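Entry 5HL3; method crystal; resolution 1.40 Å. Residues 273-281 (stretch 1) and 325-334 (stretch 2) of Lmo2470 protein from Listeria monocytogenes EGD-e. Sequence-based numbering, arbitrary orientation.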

# COMPACT_ATOMS: atom_id res chain seq x y z
N THR A 273 33.39 3.10 21.87
CA THR A 273 34.49 2.51 22.63
C THR A 273 34.69 3.37 23.89
O THR A 273 34.86 4.59 23.78
CB THR A 273 35.77 2.44 21.80
OG1 THR A 273 35.52 1.62 20.64
CG2 THR A 273 36.92 1.85 22.61
N ILE A 274 34.61 2.75 25.07
CA ILE A 274 34.77 3.46 26.33
C ILE A 274 35.74 2.71 27.21
O ILE A 274 36.11 1.57 26.93
CB ILE A 274 33.41 3.64 27.06
CG1 ILE A 274 32.89 2.29 27.60
CG2 ILE A 274 32.39 4.30 26.16
CD1 ILE A 274 31.52 2.35 28.26
N ASN A 275 36.17 3.35 28.29
CA ASN A 275 37.06 2.70 29.24
C ASN A 275 36.27 2.13 30.38
O ASN A 275 35.21 2.64 30.73
CB ASN A 275 38.09 3.70 29.76
CG ASN A 275 39.02 4.19 28.67
OD1 ASN A 275 39.61 3.39 27.94
ND2 ASN A 275 39.12 5.50 28.53
N GLN A 276 36.77 1.05 30.94
CA GLN A 276 36.16 0.39 32.09
C GLN A 276 35.93 1.45 33.18
O GLN A 276 36.84 2.21 33.50
CB GLN A 276 37.08 -0.73 32.60
CG GLN A 276 36.39 -1.76 33.48
CD GLN A 276 36.03 -1.24 34.86
OE1 GLN A 276 36.83 -0.55 35.52
NE2 GLN A 276 34.84 -1.61 35.33
N GLY A 277 34.71 1.49 33.72
CA GLY A 277 34.34 2.49 34.73
C GLY A 277 33.54 3.67 34.19
O GLY A 277 32.95 4.42 34.96
N ASP A 278 33.53 3.83 32.86
CA ASP A 278 32.78 4.90 32.21
C ASP A 278 31.31 4.56 32.06
O ASP A 278 30.94 3.39 31.96
CB ASP A 278 33.29 5.14 30.77
CG ASP A 278 34.69 5.73 30.69
OD1 ASP A 278 35.23 6.21 31.71
OD2 ASP A 278 35.25 5.70 29.56
N THR A 279 30.48 5.59 32.03
CA THR A 279 29.09 5.44 31.62
C THR A 279 29.07 5.58 30.08
O THR A 279 30.12 5.75 29.44
CB THR A 279 28.18 6.49 32.28
OG1 THR A 279 28.63 7.80 31.92
CG2 THR A 279 28.17 6.34 33.76
N CYS A 280 27.89 5.50 29.48
CA CYS A 280 27.76 5.61 28.04
C CYS A 280 26.58 6.50 27.71
O CYS A 280 25.46 6.26 28.16
CB CYS A 280 27.58 4.21 27.47
SG CYS A 280 27.55 4.17 25.67
N THR A 281 26.83 7.54 26.92
CA THR A 281 25.82 8.53 26.58
C THR A 281 25.52 8.46 25.09
O THR A 281 26.42 8.28 24.28
CB THR A 281 26.29 9.93 27.01
OG1 THR A 281 26.45 9.94 28.44
CG2 THR A 281 25.32 11.00 26.60
N THR A 325 21.87 8.78 29.22
CA THR A 325 23.07 8.11 29.75
C THR A 325 22.71 6.78 30.37
O THR A 325 21.79 6.71 31.18
CB THR A 325 23.79 8.99 30.78
OG1 THR A 325 24.24 10.19 30.12
CG2 THR A 325 24.97 8.28 31.39
N VAL A 326 23.40 5.72 29.95
CA VAL A 326 23.24 4.39 30.52
C VAL A 326 24.45 4.12 31.39
O VAL A 326 25.59 4.33 30.99
CB VAL A 326 23.12 3.33 29.42
CG1 VAL A 326 22.91 1.94 30.02
CG2 VAL A 326 21.99 3.69 28.50
N ASP A 327 24.19 3.71 32.63
CA ASP A 327 25.27 3.48 33.57
C ASP A 327 25.92 2.12 33.36
O ASP A 327 25.53 1.13 33.97
CB ASP A 327 24.80 3.64 35.01
CG ASP A 327 25.93 3.54 36.00
OD1 ASP A 327 27.09 3.38 35.59
OD2 ASP A 327 25.66 3.63 37.22
N THR A 328 26.96 2.13 32.52
CA THR A 328 27.80 0.96 32.20
C THR A 328 29.07 0.89 33.07
O THR A 328 29.95 0.10 32.79
CB THR A 328 28.26 1.04 30.72
OG1 THR A 328 28.76 2.35 30.45
CG2 THR A 328 27.12 0.74 29.77
N SER A 329 29.14 1.70 34.12
CA SER A 329 30.38 1.85 34.89
C SER A 329 30.85 0.61 35.65
O SER A 329 32.04 0.49 35.96
CB SER A 329 30.27 3.05 35.83
OG SER A 329 29.34 2.81 36.87
N ALA A 330 29.94 -0.32 35.95
CA ALA A 330 30.31 -1.53 36.70
C ALA A 330 30.70 -2.71 35.80
O ALA A 330 31.18 -3.72 36.30
CB ALA A 330 29.20 -1.95 37.65
N LEU A 331 30.53 -2.56 34.48
CA LEU A 331 30.84 -3.66 33.54
C LEU A 331 32.33 -3.86 33.36
O LEU A 331 33.10 -2.90 33.39
CB LEU A 331 30.21 -3.38 32.17
CG LEU A 331 28.69 -3.19 32.15
CD1 LEU A 331 28.18 -2.94 30.75
CD2 LEU A 331 27.99 -4.39 32.75
N SER A 332 32.74 -5.11 33.17
CA SER A 332 34.14 -5.42 32.97
C SER A 332 34.48 -5.27 31.47
O SER A 332 33.57 -5.13 30.63
CB SER A 332 34.43 -6.84 33.45
OG SER A 332 33.65 -7.77 32.73
N PRO A 333 35.78 -5.28 31.12
CA PRO A 333 36.13 -5.12 29.70
C PRO A 333 35.51 -6.21 28.82
O PRO A 333 35.36 -7.35 29.25
CB PRO A 333 37.66 -5.21 29.70
CG PRO A 333 38.04 -4.80 31.08
CD PRO A 333 36.98 -5.37 31.96
N GLY A 334 35.13 -5.84 27.60
CA GLY A 334 34.55 -6.79 26.67
C GLY A 334 33.73 -6.08 25.63
O GLY A 334 33.78 -4.85 25.54
O HOH W 1 32.75 -0.17 32.59

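The two stretches meet as a short antiparallel pairing at one end and as two apposed turns at the other, burying 535 Å² in total. Thr-273 lies beyond reach of stretch 2, and the contact opens with Ile-274, a buried residue whose CD1 packs 3.5 Å from Thr-328 OG1. Asn-275 touches nothing in stretch 2 but starts the type II turn that ends at Asp-278. This turn is closed by the backbone hydrogen bond from Asp-278 N to Asn-275 O (3.0 Å) and braced by the Asp-278 side chain, whose OD2 accepts from Asn-275 N (2.8 Å).

Gln-276, at the second position of the turn, points toward stretch 2 and has the largest area covered there. Its NE2 donates a nearly straight hydrogen bond to Leu-331 O (2.9 Å, 167°), while its CG lies 4.0 Å from Pro-333 CD. The turn of stretch 1 is thus tied to the last residue of the type I turn that runs from Thr-328 to Leu-331, in which Leu-331 N bonds to Thr-328 O (3.2 Å). A water links the same two turns: it accepts from Gly-277 N (2.8 Å) and donates to Thr-328 O (2.8 Å) and Leu-331 O (2.9 Å).

Gly-277 has a positive phi of 101°, and at its backbone angles a CB would be jammed against the preceding carbonyl oxygen. The backbones come close here: Gly-277 CA makes a CA-H...O contact with Ser-329 O at 3.3 Å. Gly-277 O also touches the Ser-329 side chain, 3.1 Å from Ser-329 CB.

The CA-to-CB bond of Asp-278 points away from stretch 2, and the residue meets that stretch through its carbonyl, which accepts a hydrogen bond from Thr-328 OG1 (2.8 Å). Ser-329 N is also near Asp-278 O, at 3.3 Å, but the angle is poor; that amide instead donates to Asp-327 OD1 (3.0 Å), which also receives Ser-329 OG (2.7 Å). Thr-279 rests its CG2 3.6 Å from this same Asp-327 OD1.

From Cys-280 the contact becomes regular β-structure. Cys-280 and Val-326 form a hydrogen-bonded antiparallel pair, with Cys-280 N donating to Val-326 O (3.0 Å) and Val-326 N to Cys-280 O (2.8 Å); their buried side chains share one face of the sheet. Thr-281 and Thr-325, a non-hydrogen-bonded pair in backbone terms, occupy the other face. Their CA atoms are only 4.2 Å apart, and with both chi1 angles in the m well, Thr-281 OG1 and Thr-325 OG1 hydrogen-bond at 2.8 Å.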